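Local structure of IPT/TIG domain-containing protein BACOVA_02650 (5E7H) at residues Val8-Pro13 against Asn254-Arg259; Asp103-Val108 against Gly124-Val129; Cys166-Val171 against Lys206-Ser211; Gly174-Ile179 against Gly191-Ser196. The protein binds polysaccharides at the cell surface and probably mediates xyloglucan binding before its transport into the periplasm, here as an IPT/TIG domain joined to the xyloglucan-binding domain. One frame throughout, in Å; residues are numbered along the deposited sequence.

Overall arrangement
The chain starts in the IPT/TIG domain and opens contact 1 in the loop after strand 4-8; that loop closes only when the chain returns along strand 246-259 of the xyloglucan-binding domain. The other three contacts are nested inside this long excursion. Contact 2 comes first, closing the short loop between strands 105-108 and 121-126. Contact 3 follows in series, joining strand 160-168 to strand 207-213, and encloses contact 4, the hairpin of strands 176-181 and 189-192; none cross. Contact 1 ties the two domains together and touches contact 3 through Gln209. Contact 4 packs against contacts 2 and 3, so that its sheet meets the sheet those two share.

Contact 1: residues Val8-Pro13 against Asn254-Arg259; sequences VSSTMP and NFRIVR
The guanidinium of Arg256 is buried at the junction of two domains, with Met12 CB over the centre of one face, 3.7 Å from Arg256 CZ. No backbone pairing joins the segments: Val8-Pro13 leads out of strand 4-8 into a loop of the IPT/TIG domain, Asn254-Arg259 ends the last strand of the xyloglucan-binding domain, and side chains do the bridging. Arg256 CG sits between the backbone N and the carbonyl carbon (chi1 55°), and the extended chain carries the guanidinium across to the Ser10-Met12 loop. Thr11 lies alongside it, pointing the opposite way, its OG1 at the guanidinium edge near the plane and 3.1 Å from Arg256 NE; both OG1 and NE are hydrogen-bonded to Gln163 OE1. Arg256 NH1 turns back to its own strand and gives a 2.8 Å bond to Asn254 O. NH2 forms a salt bridge with Glu165 and a bond to Gln209, while Ser10 OG is bonded to the other Glu165 oxygen. Ser10 OG also accepts from Met12 N at 2.9 Å, an ST turn. Beyond its CB, Met12 brings SD to 3.6 Å from Asn254 CG, the two side chains crossing at about a right angle. One water accepts a hydrogen bond from Asn254 ND2 (2.8 Å) and donates one to Met12 O (2.6 Å). A leucine in place of Arg256 would probably leave the carboxylate of Glu165 without its countercharge and Asn254 O without its NH1 donor. With all three nitrogens engaged and a carboxylate beside it, the arginine is likely to stay charged, and the junction combines this polar network with the packing of Met12.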
loop_
_atom_site.group_PDB
_atom_site.type_symbol
_atom_site.label_atom_id
_atom_site.label_comp_id
_atom_site.label_asym_id
_atom_site.label_seq_id
_atom_site.Cartn_x
_atom_site.Cartn_y
_atom_site.Cartn_z
ATOM N N VAL A 8 -4.463 -5.298 -10.720
ATOM C CA VAL A 8 -5.065 -5.700 -9.454
ATOM C C VAL A 8 -5.001 -4.495 -8.520
ATOM O O VAL A 8 -4.004 -3.769 -8.500
ATOM C CB VAL A 8 -4.348 -6.906 -8.834
ATOM C CG1 VAL A 8 -5.033 -7.354 -7.565
ATOM C CG2 VAL A 8 -4.312 -8.068 -9.828
ATOM N N SER A 9 -6.070 -4.273 -7.756
ATOM C CA SER A 9 -6.198 -3.061 -6.951
ATOM C C SER A 9 -5.085 -2.885 -5.921
ATOM O O SER A 9 -4.659 -1.747 -5.628
ATOM C CB SER A 9 -7.568 -3.056 -6.257
ATOM O OG SER A 9 -7.752 -4.235 -5.491
ATOM N N SER A 10 -4.580 -3.985 -5.368
ATOM C CA SER A 10 -3.494 -3.927 -4.398
ATOM C C SER A 10 -2.744 -5.249 -4.355
ATOM O O SER A 10 -3.330 -6.287 -4.660
ATOM C CB SER A 10 -4.030 -3.596 -3.014
ATOM O OG SER A 10 -2.997 -3.640 -2.052
ATOM N N THR A 11 -1.465 -5.196 -4.005
ATOM C CA THR A 11 -0.694 -6.414 -3.727
ATOM C C THR A 11 -0.885 -6.891 -2.284
ATOM O O THR A 11 -0.490 -7.996 -1.950
ATOM C CB THR A 11 0.811 -6.205 -3.986
ATOM O OG1 THR A 11 1.313 -5.196 -3.114
ATOM C CG2 THR A 11 1.085 -5.802 -5.433
ATOM N N MET A 12 -1.482 -6.076 -1.413
ATOM C CA MET A 12 -1.657 -6.485 -0.018
ATOM C C MET A 12 -2.917 -5.845 0.547
ATOM O O MET A 12 -2.870 -5.083 1.513
ATOM C CB MET A 12 -0.427 -6.136 0.821
ATOM C CG MET A 12 -0.396 -6.901 2.146
ATOM S SD MET A 12 1.196 -6.795 3.005
ATOM C CE MET A 12 2.118 -7.966 2.051
ATOM N N PRO A 13 -4.054 -6.180 -0.058
ATOM C CA PRO A 13 -5.322 -5.630 0.436
ATOM C C PRO A 13 -5.601 -6.089 1.846
ATOM O O PRO A 13 -5.339 -7.233 2.212
ATOM C CB PRO A 13 -6.353 -6.166 -0.552
ATOM C CG PRO A 13 -5.724 -7.357 -1.183
ATOM C CD PRO A 13 -4.246 -7.093 -1.192
ATOM N N ASN A 254 1.723 -1.428 6.214
ATOM C CA ASN A 254 2.393 -2.365 5.295
ATOM C C ASN A 254 3.216 -1.666 4.225
ATOM O O ASN A 254 3.122 -1.944 3.027
ATOM C CB ASN A 254 1.377 -3.312 4.664
ATOM C CG ASN A 254 0.945 -4.372 5.630
ATOM O OD1 ASN A 254 1.752 -4.875 6.421
ATOM N ND2 ASN A 254 -0.325 -4.721 5.589
ATOM N N PHE A 255 4.074 -0.764 4.670
ATOM C CA PHE A 255 5.066 -0.209 3.774
ATOM C C PHE A 255 5.932 -1.346 3.254
ATOM O O PHE A 255 6.345 -2.220 4.027
ATOM C CB PHE A 255 5.947 0.837 4.481
ATOM C CG PHE A 255 5.202 2.078 4.908
ATOM C CD1 PHE A 255 5.129 3.181 4.067
ATOM C CD2 PHE A 255 4.577 2.139 6.156
ATOM C CE1 PHE A 255 4.432 4.325 4.457
ATOM C CE2 PHE A 255 3.871 3.279 6.543
ATOM C CZ PHE A 255 3.804 4.363 5.687
ATOM N N ARG A 256 6.223 -1.318 1.951
ATOM C CA ARG A 256 6.916 -2.412 1.285
ATOM C C ARG A 256 7.647 -1.874 0.070
ATOM O O ARG A 256 7.199 -0.922 -0.577
ATOM C CB ARG A 256 5.912 -3.522 0.907
ATOM C CG ARG A 256 4.729 -3.053 0.061
ATOM C CD ARG A 256 3.556 -4.039 0.178
ATOM N NE ARG A 256 2.387 -3.656 -0.620
ATOM C CZ ARG A 256 1.296 -3.051 -0.167
ATOM N NH1 ARG A 256 1.177 -2.657 1.088
ATOM N NH2 ARG A 256 0.295 -2.834 -1.017
ATOM N N ILE A 257 8.786 -2.481 -0.230
ATOM C CA ILE A 257 9.578 -2.132 -1.400
ATOM C C ILE A 257 9.520 -3.303 -2.345
ATOM O O ILE A 257 9.888 -4.417 -1.973
ATOM C CB ILE A 257 11.051 -1.800 -1.047
ATOM C CG1 ILE A 257 11.103 -0.561 -0.157
ATOM C CG2 ILE A 257 11.864 -1.601 -2.315
ATOM C CD1 ILE A 257 12.480 -0.244 0.398
ATOM N N VAL A 258 9.028 -3.059 -3.562
ATOM C CA VAL A 258 8.845 -4.117 -4.555
ATOM C C VAL A 258 9.410 -3.709 -5.901
ATOM O O VAL A 258 9.686 -2.533 -6.132
ATOM C CB VAL A 258 7.348 -4.483 -4.720
ATOM C CG1 VAL A 258 6.760 -4.983 -3.417
ATOM C CG2 VAL A 258 6.547 -3.294 -5.201
ATOM N N ARG A 259 9.575 -4.679 -6.798
ATOM C CA ARG A 259 10.024 -4.368 -8.151
ATOM C C ARG A 259 8.911 -3.685 -8.936
ATOM O O ARG A 259 7.732 -4.015 -8.787
ATOM C CB ARG A 259 10.456 -5.634 -8.875
ATOM C CG ARG A 259 11.705 -6.239 -8.315
ATOM C CD ARG A 259 11.963 -7.597 -8.930
ATOM N NE ARG A 259 13.315 -8.064 -8.650
ATOM C CZ ARG A 259 13.717 -8.576 -7.489
ATOM N NH1 ARG A 259 12.882 -8.714 -6.458
ATOM N NH2 ARG A 259 14.970 -8.973 -7.363
HETATM O O HOH W 1 -2.138 -3.708 3.652
#

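Contact 2: residues Asp103-Val108 against Gly124-Val129; sequences DCSFVV and GITGTV. With ACT (acetate ion), chain H.
Strand 105-108 joins the edge of strand 121-126 as an antiparallel pair, Ser105 facing Gly124 in a hydrogen-bonded position. Ser105 N donates to Gly124 O at 3.0 Å, and Gly124 N returns a bond of 2.8 Å to Ser105 O. Ser105 OG lies between its own backbone N and carbonyl carbon (chi1 59°), a rotation that brings it over the neighbouring strand, 3.5 Å from Gly124 CA. A CB at Gly124 would stand only 2.6 Å from Ser105 OG in its present rotation. The pair belongs to the larger of two antiparallel sheets packed face to face in the xyloglucan-binding domain, strand 121-126 being bonded on its other side to strand 246-259. On the face turned to the second sheet, Cys104 CB meets the end of Ile125, CD1, at 3.8 Å, and Ile125 goes on to touch Trp136 and Ala238 there. The other face, that of Ser105 and Thr126, is wet. One water is bonded to Ser105 OG and accepts from Thr126 N at 3.0 Å; a second lies 2.7 Å from Ser105 OG and reaches Thr126 OG1 by a weak bond, so the serine hydroxyl is linked through water to both the backbone and the side chain of Thr126. Past Thr126 the chain turns a corner at Gly127, and an acetate ion, probably from the crystallisation liquor, accepts a bond from Thr128 N through OXT at 3.0 Å.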
loop_
_atom_site.group_PDB
_atom_site.type_symbol
_atom_site.label_atom_id
_atom_site.label_comp_id
_atom_site.label_asym_id
_atom_site.label_seq_id
_atom_site.Cartn_x
_atom_site.Cartn_y
_atom_site.Cartn_z
ATOM N N ASP A 103 4.545 12.560 17.175
ATOM C CA ASP A 103 3.159 12.825 17.565
ATOM C C ASP A 103 2.255 12.169 16.535
ATOM O O ASP A 103 2.102 12.673 15.431
ATOM C CB ASP A 103 2.929 14.335 17.635
ATOM C CG ASP A 103 1.553 14.711 18.165
ATOM O OD1 ASP A 103 0.724 13.819 18.422
ATOM O OD2 ASP A 103 1.316 15.925 18.311
ATOM N N CYS A 104 1.673 11.030 16.903
ATOM C CA CYS A 104 0.803 10.271 16.000
ATOM C C CYS A 104 0.026 9.273 16.848
ATOM O O CYS A 104 0.130 9.276 18.072
ATOM C CB CYS A 104 1.606 9.580 14.905
ATOM S SG CYS A 104 2.765 8.309 15.524
ATOM N N SER A 105 -0.771 8.435 16.203
ATOM C CA SER A 105 -1.491 7.401 16.913
ATOM C C SER A 105 -1.270 6.064 16.228
ATOM O O SER A 105 -0.756 6.007 15.118
ATOM C CB SER A 105 -2.983 7.734 16.975
ATOM O OG SER A 105 -3.513 7.871 15.678
ATOM N N PHE A 106 -1.623 5.002 16.947
ATOM C CA PHE A 106 -1.591 3.643 16.433
ATOM C C PHE A 106 -2.916 3.002 16.791
ATOM O O PHE A 106 -3.393 3.120 17.929
ATOM C CB PHE A 106 -0.396 2.892 17.006
ATOM C CG PHE A 106 0.880 3.412 16.465
ATOM C CD1 PHE A 106 1.271 3.068 15.190
ATOM C CD2 PHE A 106 1.614 4.336 17.166
ATOM C CE1 PHE A 106 2.402 3.602 14.629
ATOM C CE2 PHE A 106 2.765 4.866 16.611
ATOM C CZ PHE A 106 3.157 4.490 15.343
ATOM N N VAL A 107 -3.540 2.377 15.804
ATOM C CA VAL A 107 -4.882 1.823 16.009
ATOM C C VAL A 107 -4.971 0.411 15.450
ATOM O O VAL A 107 -4.304 0.076 14.466
ATOM C CB VAL A 107 -5.967 2.709 15.346
ATOM C CG1 VAL A 107 -5.903 4.143 15.880
ATOM C CG2 VAL A 107 -5.843 2.718 13.880
ATOM N N VAL A 108 -5.792 -0.407 16.100
ATOM C CA VAL A 108 -6.257 -1.682 15.554
ATOM C C VAL A 108 -7.724 -1.463 15.253
ATOM O O VAL A 108 -8.503 -1.152 16.155
ATOM C CB VAL A 108 -6.052 -2.840 16.544
ATOM C CG1 VAL A 108 -6.680 -4.141 16.037
ATOM C CG2 VAL A 108 -4.564 -3.046 16.826
ATOM N N GLY A 124 -1.789 6.079 12.502
ATOM C CA GLY A 124 -2.777 7.120 12.293
ATOM C C GLY A 124 -2.163 8.497 12.381
ATOM O O GLY A 124 -1.420 8.811 13.319
ATOM N N ILE A 125 -2.488 9.318 11.391
ATOM C CA ILE A 125 -2.204 10.746 11.441
ATOM C C ILE A 125 -3.571 11.413 11.369
ATOM O O ILE A 125 -4.182 11.480 10.294
ATOM C CB ILE A 125 -1.305 11.180 10.293
ATOM C CG1 ILE A 125 0.045 10.461 10.326
ATOM C CG2 ILE A 125 -1.107 12.714 10.299
ATOM C CD1 ILE A 125 0.935 10.828 11.419
ATOM N N THR A 126 -4.079 11.858 12.511
ATOM C CA THR A 126 -5.447 12.330 12.592
ATOM C C THR A 126 -5.507 13.582 13.441
ATOM O O THR A 126 -4.698 13.788 14.350
ATOM C CB THR A 126 -6.384 11.274 13.204
ATOM O OG1 THR A 126 -6.198 11.223 14.630
ATOM C CG2 THR A 126 -6.149 9.896 12.591
ATOM N N GLY A 127 -6.500 14.416 13.172
ATOM C CA GLY A 127 -6.736 15.566 13.996
ATOM C C GLY A 127 -6.758 16.868 13.238
ATOM O O GLY A 127 -6.719 16.897 12.010
ATOM N N THR A 128 -6.761 17.946 14.003
ATOM C CA THR A 128 -6.886 19.284 13.454
ATOM C C THR A 128 -5.521 19.966 13.419
ATOM O O THR A 128 -4.777 19.904 14.403
ATOM C CB THR A 128 -7.851 20.113 14.274
ATOM O OG1 THR A 128 -9.071 19.388 14.463
ATOM C CG2 THR A 128 -8.165 21.379 13.557
ATOM N N VAL A 129 -5.210 20.600 12.289
ATOM C CA VAL A 129 -3.938 21.310 12.116
ATOM C C VAL A 129 -4.196 22.742 11.658
ATOM O O VAL A 129 -5.040 22.993 10.807
ATOM C CB VAL A 129 -2.998 20.554 11.117
ATOM C CG1 VAL A 129 -3.645 20.340 9.756
ATOM C CG2 VAL A 129 -1.636 21.278 10.981
HETATM C C ACT H . -6.493 16.510 17.514
HETATM O O ACT H . -7.006 15.375 17.709
HETATM O OXT ACT H . -7.166 17.419 16.960
HETATM C CH3 ACT H . -5.070 16.775 17.938
HETATM O O HOH W 2 -2.976 10.907 15.168
HETATM O O HOH W 3 -6.171 8.202 16.158
#

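Contact 3: residues Cys166-Val171 against Lys206-Ser211; sequences CFVKEV and KWMQCS. With FMT (formic acid), chain C; FMT (formic acid), chain D.
Phe167 and Trp207 meet edge to face on one side of an antiparallel strand pair in the larger sheet of the xyloglucan-binding domain. The phenyl edge is directed at the face of the indole five-membered ring, the planes 70° apart and the centroids separated by 5.5 Å. Phe167 CB makes a separate CH-pi contact, 3.8 Å from the centroid of the Trp207 six-membered ring and almost on its normal. The indole is also held by Trp207 NE1, which is bonded to Val117 O, and its CE3 lies 3.4 Å from Cys166 C. The same rim of the phenyl ring also touches the Lys206 backbone, CE2 lying 3.4 Å from Lys206 N. An alanine at Phe167 would keep the CB contact, but losing the ring would probably open a gap beside the Lys206 backbone and leave the indole five-membered ring without its edge-on partner. The strands themselves are joined at Cys166 and Met208, a hydrogen-bonded pair with two N-H...O bonds of 2.8 Å each, Cys166 N to Met208 O and Met208 N to Cys166 O. Beside this pair a water accepts from Val168 N and also bonds Lys206 O. On the opposite face of the sheet the side chains are apolar. Met208, extended beyond CG, crosses Val168 obliquely and brings CE to 4.0 Å from Val168 CG2. Beside it, Cys166 CB packs against Cys210 SG at 3.6 Å.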
loop_
_atom_site.group_PDB
_atom_site.type_symbol
_atom_site.label_atom_id
_atom_site.label_comp_id
_atom_site.label_asym_id
_atom_site.label_seq_id
_atom_site.Cartn_x
_atom_site.Cartn_y
_atom_site.Cartn_z
ATOM N N CYS A 166 -3.204 2.815 2.428
ATOM C CA CYS A 166 -3.601 4.096 3.006
ATOM C C CYS A 166 -5.121 4.192 3.065
ATOM O O CYS A 166 -5.810 3.762 2.135
ATOM C CB CYS A 166 -3.030 5.215 2.179
ATOM S SG CYS A 166 -3.291 6.873 2.854
ATOM N N PHE A 167 -5.640 4.735 4.160
ATOM C CA PHE A 167 -7.062 5.020 4.300
ATOM C C PHE A 167 -7.222 6.499 4.586
ATOM O O PHE A 167 -6.677 6.990 5.564
ATOM C CB PHE A 167 -7.674 4.181 5.432
ATOM C CG PHE A 167 -9.156 4.430 5.666
ATOM C CD1 PHE A 167 -9.602 5.613 6.253
ATOM C CD2 PHE A 167 -10.089 3.455 5.355
ATOM C CE1 PHE A 167 -10.972 5.835 6.473
ATOM C CE2 PHE A 167 -11.456 3.672 5.597
ATOM C CZ PHE A 167 -11.876 4.861 6.156
ATOM N N VAL A 168 -7.961 7.189 3.724
ATOM C CA VAL A 168 -8.271 8.608 3.917
ATOM C C VAL A 168 -9.771 8.744 4.201
ATOM O O VAL A 168 -10.605 8.312 3.389
ATOM C CB VAL A 168 -7.896 9.437 2.680
ATOM C CG1 VAL A 168 -8.363 10.907 2.841
ATOM C CG2 VAL A 168 -6.390 9.339 2.393
ATOM N N LYS A 169 -10.143 9.323 5.343
ATOM C CA LYS A 169 -11.561 9.447 5.693
ATOM C C LYS A 169 -12.307 10.377 4.740
ATOM O O LYS A 169 -13.420 10.041 4.270
ATOM C CB LYS A 169 -11.723 9.947 7.133
ATOM C CG LYS A 169 -13.178 10.059 7.618
ATOM C CD LYS A 169 -13.753 8.688 7.877
ATOM C CE LYS A 169 -15.216 8.759 8.299
ATOM N NZ LYS A 169 -15.352 9.348 9.651
ATOM N N GLU A 170 -11.737 11.566 4.509
ATOM C CA GLU A 170 -12.349 12.608 3.673
ATOM C C GLU A 170 -11.250 13.359 2.973
ATOM O O GLU A 170 -10.151 13.502 3.517
ATOM C CB GLU A 170 -13.172 13.616 4.501
ATOM C CG GLU A 170 -14.085 13.056 5.574
ATOM C CD GLU A 170 -15.454 12.650 5.054
ATOM O OE1 GLU A 170 -15.655 12.651 3.819
ATOM O OE2 GLU A 170 -16.331 12.336 5.891
ATOM N N VAL A 171 -11.535 13.881 1.783
ATOM C CA VAL A 171 -10.542 14.689 1.109
ATOM C C VAL A 171 -10.308 15.960 1.914
ATOM O O VAL A 171 -11.188 16.429 2.661
ATOM C CB VAL A 171 -10.952 15.044 -0.333
ATOM C CG1 VAL A 171 -10.991 13.768 -1.192
ATOM C CG2 VAL A 171 -12.263 15.761 -0.348
ATOM N N LYS A 206 -12.271 4.095 2.321
ATOM C CA LYS A 206 -11.827 2.728 2.090
ATOM C C LYS A 206 -10.329 2.718 1.923
ATOM O O LYS A 206 -9.721 3.760 1.674
ATOM C CB LYS A 206 -12.509 2.141 0.852
ATOM C CG LYS A 206 -12.184 2.863 -0.440
ATOM C CD LYS A 206 -13.045 2.329 -1.580
ATOM C CE LYS A 206 -12.829 3.103 -2.851
ATOM N NZ LYS A 206 -13.647 2.545 -3.969
ATOM N N TRP A 207 -9.717 1.553 2.108
ATOM C CA TRP A 207 -8.292 1.410 1.888
ATOM C C TRP A 207 -7.935 1.454 0.409
ATOM O O TRP A 207 -8.697 0.970 -0.445
ATOM C CB TRP A 207 -7.797 0.101 2.472
ATOM C CG TRP A 207 -7.724 0.051 3.980
ATOM C CD1 TRP A 207 -8.658 -0.472 4.824
ATOM C CD2 TRP A 207 -6.647 0.511 4.811
ATOM N NE1 TRP A 207 -8.242 -0.351 6.124
ATOM C CE2 TRP A 207 -7.012 0.249 6.145
ATOM C CE3 TRP A 207 -5.420 1.137 4.556
ATOM C CZ2 TRP A 207 -6.199 0.566 7.211
ATOM C CZ3 TRP A 207 -4.598 1.461 5.630
ATOM C CH2 TRP A 207 -4.994 1.169 6.943
ATOM N N MET A 208 -6.784 2.050 0.115
ATOM C CA MET A 208 -6.207 2.009 -1.224
ATOM C C MET A 208 -4.736 1.667 -1.131
ATOM O O MET A 208 -4.091 1.890 -0.083
ATOM C CB MET A 208 -6.384 3.346 -1.946
ATOM C CG MET A 208 -5.870 4.517 -1.181
ATOM S SD MET A 208 -6.017 6.057 -2.131
ATOM C CE MET A 208 -5.587 7.240 -0.858
ATOM N N GLN A 209 -4.210 1.117 -2.217
ATOM C CA GLN A 209 -2.779 0.982 -2.359
ATOM C C GLN A 209 -2.229 2.255 -2.976
ATOM O O GLN A 209 -2.716 2.715 -4.008
ATOM C CB GLN A 209 -2.425 -0.212 -3.224
ATOM C CG GLN A 209 -0.931 -0.313 -3.509
ATOM C CD GLN A 209 -0.612 -1.541 -4.353
ATOM O OE1 GLN A 209 -0.262 -2.604 -3.835
ATOM N NE2 GLN A 209 -0.797 -1.409 -5.644
ATOM N N CYS A 210 -1.200 2.809 -2.346
ATOM C CA CYS A 210 -0.442 3.928 -2.878
ATOM C C CYS A 210 0.931 3.425 -3.302
ATOM O O CYS A 210 1.490 2.544 -2.652
ATOM C CB CYS A 210 -0.267 5.027 -1.838
ATOM S SG CYS A 210 -1.818 5.712 -1.219
ATOM N N SER A 211 1.475 4.011 -4.355
ATOM C CA SER A 211 2.747 3.594 -4.919
ATOM C C SER A 211 3.508 4.822 -5.395
ATOM O O SER A 211 2.931 5.674 -6.073
ATOM C CB SER A 211 2.522 2.631 -6.099
ATOM O OG SER A 211 3.734 2.068 -6.532
HETATM C C FMT C . -16.267 6.860 12.224
HETATM O O1 FMT C . -17.288 6.549 11.561
HETATM O O2 FMT C . -15.132 6.705 11.703
HETATM C C FMT D . -19.361 9.491 9.879
HETATM O O1 FMT D . -18.559 8.769 10.529
HETATM O O2 FMT D . -19.130 10.724 9.749
HETATM O O HOH W 4 -8.294 6.016 1.195
#

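Contact 4: residues Gly174-Ile179 against Gly191-Ser196; sequences GPVFQI and GYVPVS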
loop_
_atom_site.group_PDB
_atom_site.type_symbol
_atom_site.label_atom_id
_atom_site.label_comp_id
_atom_site.label_asym_id
_atom_site.label_seq_id
_atom_site.Cartn_x
_atom_site.Cartn_y
_atom_site.Cartn_z
ATOM N N GLY A 174 -4.873 21.404 1.734
ATOM C CA GLY A 174 -3.801 22.059 2.469
ATOM C C GLY A 174 -2.778 21.045 2.944
ATOM O O GLY A 174 -1.616 21.094 2.540
ATOM N N PRO A 175 -3.207 20.105 3.798
ATOM C CA PRO A 175 -2.229 19.182 4.381
ATOM C C PRO A 175 -1.534 18.306 3.344
ATOM O O PRO A 175 -2.145 17.927 2.338
ATOM C CB PRO A 175 -3.076 18.360 5.351
ATOM C CG PRO A 175 -4.164 19.309 5.752
ATOM C CD PRO A 175 -4.495 20.058 4.506
ATOM N N VAL A 176 -0.259 18.034 3.590
ATOM C CA VAL A 176 0.544 17.149 2.734
ATOM C C VAL A 176 1.468 16.289 3.574
ATOM O O VAL A 176 1.702 16.582 4.747
ATOM C CB VAL A 176 1.409 17.937 1.725
ATOM C CG1 VAL A 176 0.553 18.730 0.764
ATOM C CG2 VAL A 176 2.418 18.847 2.459
ATOM N N PHE A 177 2.019 15.252 2.947
ATOM C CA PHE A 177 2.923 14.327 3.604
ATOM C C PHE A 177 4.312 14.362 2.998
ATOM O O PHE A 177 4.484 14.575 1.792
ATOM C CB PHE A 177 2.377 12.898 3.534
ATOM C CG PHE A 177 1.126 12.704 4.330
ATOM C CD1 PHE A 177 1.185 12.334 5.670
ATOM C CD2 PHE A 177 -0.118 12.942 3.769
ATOM C CE1 PHE A 177 0.030 12.189 6.428
ATOM C CE2 PHE A 177 -1.279 12.785 4.527
ATOM C CZ PHE A 177 -1.198 12.416 5.857
ATOM N N GLN A 178 5.290 14.165 3.870
ATOM C CA GLN A 178 6.680 13.920 3.491
ATOM C C GLN A 178 7.017 12.486 3.858
ATOM O O GLN A 178 6.696 12.033 4.951
ATOM C CB GLN A 178 7.624 14.900 4.209
ATOM C CG GLN A 178 9.105 14.604 3.981
ATOM C CD GLN A 178 10.023 15.443 4.805
ATOM O OE1 GLN A 178 9.623 16.152 5.734
ATOM N NE2 GLN A 178 11.289 15.362 4.467
ATOM N N ILE A 179 7.667 11.762 2.947
ATOM C CA ILE A 179 8.225 10.442 3.258
ATOM C C ILE A 179 9.740 10.522 3.025
ATOM O O ILE A 179 10.197 10.905 1.934
ATOM C CB ILE A 179 7.610 9.327 2.404
ATOM C CG1 ILE A 179 6.089 9.272 2.626
ATOM C CG2 ILE A 179 8.259 7.991 2.761
ATOM C CD1 ILE A 179 5.343 8.220 1.761
ATOM N N GLY A 191 5.331 17.139 -0.181
ATOM C CA GLY A 191 4.105 17.643 -0.763
ATOM C C GLY A 191 3.157 16.588 -1.291
ATOM O O GLY A 191 2.334 16.866 -2.180
ATOM N N TYR A 192 3.239 15.395 -0.729
ATOM C CA TYR A 192 2.488 14.249 -1.235
ATOM C C TYR A 192 1.088 14.167 -0.657
ATOM O O TYR A 192 0.900 14.244 0.555
ATOM C CB TYR A 192 3.236 12.945 -0.935
ATOM C CG TYR A 192 2.544 11.710 -1.479
ATOM C CD1 TYR A 192 2.508 11.473 -2.840
ATOM C CD2 TYR A 192 1.906 10.802 -0.640
ATOM C CE1 TYR A 192 1.863 10.357 -3.356
ATOM C CE2 TYR A 192 1.262 9.678 -1.159
ATOM C CZ TYR A 192 1.244 9.483 -2.512
ATOM O OH TYR A 192 0.588 8.390 -3.058
ATOM N N VAL A 193 0.112 14.002 -1.546
ATOM C CA VAL A 193 -1.251 13.685 -1.165
ATOM C C VAL A 193 -1.546 12.250 -1.637
ATOM O O VAL A 193 -1.394 11.976 -2.825
ATOM C CB VAL A 193 -2.261 14.666 -1.786
ATOM C CG1 VAL A 193 -3.682 14.323 -1.377
ATOM C CG2 VAL A 193 -1.906 16.121 -1.382
ATOM N N PRO A 194 -1.940 11.358 -0.717
ATOM C CA PRO A 194 -2.209 9.959 -1.107
ATOM C C PRO A 194 -3.184 9.825 -2.262
ATOM O O PRO A 194 -4.260 10.430 -2.223
ATOM C CB PRO A 194 -2.785 9.357 0.159
ATOM C CG PRO A 194 -2.120 10.135 1.266
ATOM C CD PRO A 194 -2.066 11.541 0.741
ATOM N N VAL A 195 -2.777 9.078 -3.290
ATOM C CA VAL A 195 -3.641 8.759 -4.425
ATOM C C VAL A 195 -3.513 7.272 -4.719
ATOM O O VAL A 195 -2.479 6.663 -4.519
ATOM C CB VAL A 195 -3.307 9.567 -5.693
ATOM C CG1 VAL A 195 -3.673 11.040 -5.512
ATOM C CG2 VAL A 195 -1.845 9.418 -6.076
ATOM N N SER A 196 -4.587 6.708 -5.236
ATOM C CA SER A 196 -4.630 5.280 -5.510
ATOM C C SER A 196 -3.796 4.881 -6.720
ATOM O O SER A 196 -3.884 5.512 -7.781
ATOM C CB SER A 196 -6.083 4.860 -5.734
ATOM O OG SER A 196 -6.136 3.567 -6.306
#
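Two backbone hydrogen bonds join Phe177 and Tyr192 as an antiparallel hydrogen-bonded pair: Phe177 N gives to Tyr192 O at 2.8 Å, and Tyr192 N gives to Phe177 O at 2.9 Å. Gly191 and Tyr192 both face Phe177, a G1 beta bulge in which Gly191 takes a positive phi (69°). A weaker polar link stays within 191-196, where Val195 N reaches Tyr192 OH at 3.4 Å. The remaining contacts are van der Waals ones. Val176 sets CB against Gly191 CA at 3.7 Å, while its CG1 approaches Val193 CG2. The Phe177 ring turns its edge to Tyr192 O, which lies in the ring plane, and its CD2 meets Pro194 CD at 3.9 Å, the two side chains crossing at about a right angle. The hairpin forms one margin of the five-stranded sheet, with strand 189-192 outermost in it and strand 176-181 bonded on its other side to strand 233-240. From there the sheet packs on the larger one: Phe177 meets Phe252 of strand 246-259 edge to face, Tyr192 touches Cys210 of strand 207-213, and Pro194 reaches Cys166 of strand 160-168.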